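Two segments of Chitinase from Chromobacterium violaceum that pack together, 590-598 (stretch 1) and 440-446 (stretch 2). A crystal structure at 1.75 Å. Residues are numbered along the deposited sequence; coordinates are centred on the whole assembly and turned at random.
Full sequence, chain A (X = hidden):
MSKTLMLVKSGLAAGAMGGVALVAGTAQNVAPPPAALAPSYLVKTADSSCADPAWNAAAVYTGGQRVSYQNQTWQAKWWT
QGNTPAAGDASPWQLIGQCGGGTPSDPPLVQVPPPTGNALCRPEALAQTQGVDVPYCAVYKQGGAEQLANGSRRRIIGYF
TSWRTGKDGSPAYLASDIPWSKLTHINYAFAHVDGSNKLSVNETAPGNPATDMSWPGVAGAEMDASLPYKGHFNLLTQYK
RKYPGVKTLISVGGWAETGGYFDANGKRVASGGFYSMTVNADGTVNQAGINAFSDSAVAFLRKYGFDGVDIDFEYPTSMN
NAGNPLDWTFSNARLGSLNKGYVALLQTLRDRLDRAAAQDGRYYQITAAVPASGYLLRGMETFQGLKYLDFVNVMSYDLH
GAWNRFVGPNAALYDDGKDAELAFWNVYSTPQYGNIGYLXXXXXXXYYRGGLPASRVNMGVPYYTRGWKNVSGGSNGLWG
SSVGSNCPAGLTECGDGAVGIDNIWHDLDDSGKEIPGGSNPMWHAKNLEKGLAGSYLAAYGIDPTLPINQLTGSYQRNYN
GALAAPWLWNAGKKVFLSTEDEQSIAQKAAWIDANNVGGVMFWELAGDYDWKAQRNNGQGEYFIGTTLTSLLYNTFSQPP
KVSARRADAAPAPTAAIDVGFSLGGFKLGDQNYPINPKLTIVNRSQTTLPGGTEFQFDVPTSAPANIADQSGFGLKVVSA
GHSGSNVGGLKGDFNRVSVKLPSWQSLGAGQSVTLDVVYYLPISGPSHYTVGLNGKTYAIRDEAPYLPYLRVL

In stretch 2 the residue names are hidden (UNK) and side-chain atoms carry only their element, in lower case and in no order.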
# COMPACT_ATOMS: atom_id res chain seq x y z
N ALA A 590 13.73 -9.33 8.82
CA ALA A 590 14.79 -8.72 9.62
C ALA A 590 14.76 -7.21 9.46
O ALA A 590 14.92 -6.46 10.43
CB ALA A 590 16.16 -9.28 9.22
N TRP A 591 14.54 -6.77 8.22
CA TRP A 591 14.48 -5.35 7.88
C TRP A 591 13.28 -4.66 8.56
O TRP A 591 13.40 -3.53 9.03
CB TRP A 591 14.42 -5.21 6.36
CG TRP A 591 14.24 -3.80 5.83
CD1 TRP A 591 15.21 -2.92 5.47
CD2 TRP A 591 12.99 -3.15 5.60
NE1 TRP A 591 14.64 -1.74 5.02
CE2 TRP A 591 13.28 -1.86 5.10
CE3 TRP A 591 11.65 -3.53 5.75
CZ2 TRP A 591 12.28 -0.95 4.76
CZ3 TRP A 591 10.66 -2.62 5.41
CH2 TRP A 591 10.98 -1.35 4.93
N ILE A 592 12.15 -5.35 8.61
CA ILE A 592 10.96 -4.87 9.32
C ILE A 592 11.26 -4.65 10.79
O ILE A 592 10.94 -3.59 11.36
CB ILE A 592 9.77 -5.89 9.19
CG1 ILE A 592 9.23 -5.92 7.75
CG2 ILE A 592 8.66 -5.56 10.18
CD1 ILE A 592 8.45 -4.67 7.35
N ASP A 593 11.87 -5.64 11.42
CA ASP A 593 12.12 -5.55 12.85
C ASP A 593 13.16 -4.49 13.17
O ASP A 593 12.99 -3.73 14.11
CB ASP A 593 12.58 -6.90 13.42
CG ASP A 593 11.48 -7.60 14.24
OD1 ASP A 593 10.50 -6.94 14.66
OD2 ASP A 593 11.62 -8.83 14.46
N ALA A 594 14.21 -4.41 12.36
CA ALA A 594 15.29 -3.47 12.62
C ALA A 594 14.84 -2.01 12.45
O ALA A 594 15.32 -1.12 13.16
CB ALA A 594 16.49 -3.77 11.71
N ASN A 595 13.92 -1.77 11.52
CA ASN A 595 13.36 -0.44 11.31
C ASN A 595 12.10 -0.17 12.13
O ASN A 595 11.50 0.90 12.01
CB ASN A 595 13.04 -0.23 9.83
CG ASN A 595 14.29 0.07 9.02
OD1 ASN A 595 14.81 1.18 9.09
ND2 ASN A 595 14.77 -0.91 8.25
N ASN A 596 11.70 -1.14 12.95
CA ASN A 596 10.46 -1.08 13.72
C ASN A 596 9.27 -0.63 12.88
O ASN A 596 8.45 0.20 13.31
CB ASN A 596 10.64 -0.18 14.93
CG ASN A 596 11.57 -0.79 15.97
OD1 ASN A 596 11.33 -1.88 16.48
ND2 ASN A 596 12.67 -0.09 16.27
N VAL A 597 9.16 -1.21 11.69
CA VAL A 597 8.05 -0.95 10.79
C VAL A 597 6.77 -1.54 11.39
O VAL A 597 6.83 -2.49 12.16
CB VAL A 597 8.33 -1.52 9.39
CG1 VAL A 597 7.25 -1.10 8.39
CG2 VAL A 597 9.69 -1.05 8.90
N GLY A 598 5.63 -0.95 11.06
CA GLY A 598 4.37 -1.39 11.64
C GLY A 598 4.10 -2.87 11.45
O GLY A 598 3.59 -3.55 12.35
N UNK A 440 11.93 -0.09 -5.27
CA UNK A 440 12.21 -1.07 -4.24
C UNK A 440 11.45 -0.75 -2.96
O UNK A 440 11.03 0.38 -2.74
c UNK A 440 13.72 -1.14 -3.96
o UNK A 440 14.31 0.57 -2.40
n UNK A 440 14.80 0.96 -4.55
c UNK A 440 14.31 0.21 -3.57
N UNK A 441 11.26 -1.78 -2.14
CA UNK A 441 10.48 -1.72 -0.92
C UNK A 441 11.02 -0.68 0.06
O UNK A 441 10.26 0.09 0.66
c UNK A 441 9.61 -3.11 1.03
c UNK A 441 10.45 -3.11 -0.25
o UNK A 441 9.90 -4.05 -1.18
N UNK A 442 12.34 -0.64 0.19
CA UNK A 442 13.01 0.26 1.12
C UNK A 442 12.71 1.71 0.76
O UNK A 442 12.44 2.54 1.65
c UNK A 442 14.52 -0.01 1.13
o UNK A 442 15.43 0.51 3.28
o UNK A 442 15.78 1.94 1.65
c UNK A 442 15.29 0.88 2.09
N UNK A 443 12.71 2.03 -0.54
CA UNK A 443 12.46 3.41 -0.97
C UNK A 443 11.02 3.80 -0.65
O UNK A 443 10.76 4.88 -0.12
c UNK A 443 9.92 5.00 -3.52
c UNK A 443 8.89 5.83 -3.95
n UNK A 443 12.71 7.21 -3.36
c UNK A 443 9.11 7.20 -4.21
c UNK A 443 12.74 3.60 -2.48
c UNK A 443 10.36 7.76 -4.06
c UNK A 443 11.20 5.56 -3.33
c UNK A 443 11.39 6.93 -3.61
c UNK A 443 12.46 5.02 -2.92
c UNK A 443 13.34 6.06 -2.94
N UNK A 444 10.09 2.90 -0.97
CA UNK A 444 8.67 3.16 -0.73
C UNK A 444 8.38 3.36 0.76
O UNK A 444 7.60 4.24 1.13
c UNK A 444 7.82 2.03 -1.29
N UNK A 445 8.97 2.53 1.61
CA UNK A 445 8.81 2.71 3.05
C UNK A 445 9.26 4.12 3.45
O UNK A 445 8.56 4.84 4.18
c UNK A 445 9.87 2.05 5.26
c UNK A 445 9.09 2.34 7.53
c UNK A 445 10.34 2.78 7.90
c UNK A 445 11.13 2.49 5.67
c UNK A 445 9.62 1.66 3.82
c UNK A 445 11.36 2.85 6.99
c UNK A 445 8.86 1.98 6.21
o UNK A 445 10.58 3.15 9.22
N UNK A 446 10.42 4.51 2.97
CA UNK A 446 10.97 5.80 3.35
C UNK A 446 10.15 6.96 2.79
O UNK A 446 10.06 8.02 3.43
c UNK A 446 13.34 5.19 3.90
c UNK A 446 12.43 5.89 2.93
n UNK A 446 13.50 5.63 5.19
c UNK A 446 14.32 4.81 5.83
n UNK A 446 14.68 3.85 5.00
c UNK A 446 14.07 4.05 3.78
O HOH W 1 13.25 3.47 9.82

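Position 440 carries four side-chain atoms: two carbons, the second bonded to one oxygen and one nitrogen. None comes near stretch 1. A planar group with one O and one N on a single carbon is an amide, so this is Asn 440. It sits at the N-cap of the helix that follows, where its OD1 accepts a hydrogen bond from the backbone N of position 443, 2.9 Å away, which is a capping bond.

Position 441 has three side-chain atoms: one carbon that branches into an oxygen and a second carbon. The terminal carbon lies 4.5 Å from CH2 of Trp 591. A beta-branched side chain with one hydroxyl and one methyl is Thr 441. Its CA-to-CB bond points toward stretch 1, and the methyl CG2 gives the indole an apolar neighbour, while OG1 is hydrogen-bonded elsewhere in the structure.

At position 442 two carbons end in a pair of oxygens. One of these oxygens is 3.0 Å from NE1 of Trp 591, near the plane of the indole. A short chain ending in a carboxylate is Asp 442. The CA-to-CB bond runs sideways, but with chi1 in t the end of the chain comes nearer, and OD1 accepts a hydrogen bond from the indole N-H at an angle of 150°. An acidic group suits this buried place because both oxygens are satisfied, OD2 by a partner elsewhere.

Position 443 bears one carbon followed by fused five- and six-membered rings, which hold eight carbons and one nitrogen. This is an indole, hence Trp 443. Its CA-to-CB bond points away from stretch 1, and the side chain, though buried, touches none of it.

Position 444 has a single side-chain carbon, out of reach of stretch 1: Ala 444. Its small methyl is buried.

Position 445 shows one carbon, then a ring of six carbons bearing one oxygen. The first carbon lies 3.5 Å from CH2 of Trp 591, and a ring carbon lies 3.7 Å from CG2 of Val 597. A phenol identifies Tyr 445. Its ring is broad enough to meet both neighbours, and its hydroxyl reaches a water: OH is 2.8 Å from the oxygen of water 1, which in turn donates to OD1 of Asn 595 at 2.9 Å.

Position 446 has one carbon and a five-membered ring of three carbons and two nitrogens, an imidazole, so it is His 446. Its side chain turns nearer at its end but stays just beyond contact.

The contact is built around Trp 591 and Tyr 445, the two residues most covered across it. The edge of the indole meets the face of the phenol ring, with planes at 82° and centroids of the two six-membered rings 5.2 Å apart. Val 597 adds an off-centre CH-pi contact, its CG2 4.2 Å from the centroid of the Tyr 445 ring. The helix axes come no closer than 12.5 Å, so long aromatic side chains span the gap.

Stretch 2 (440-446) NTDWAYH
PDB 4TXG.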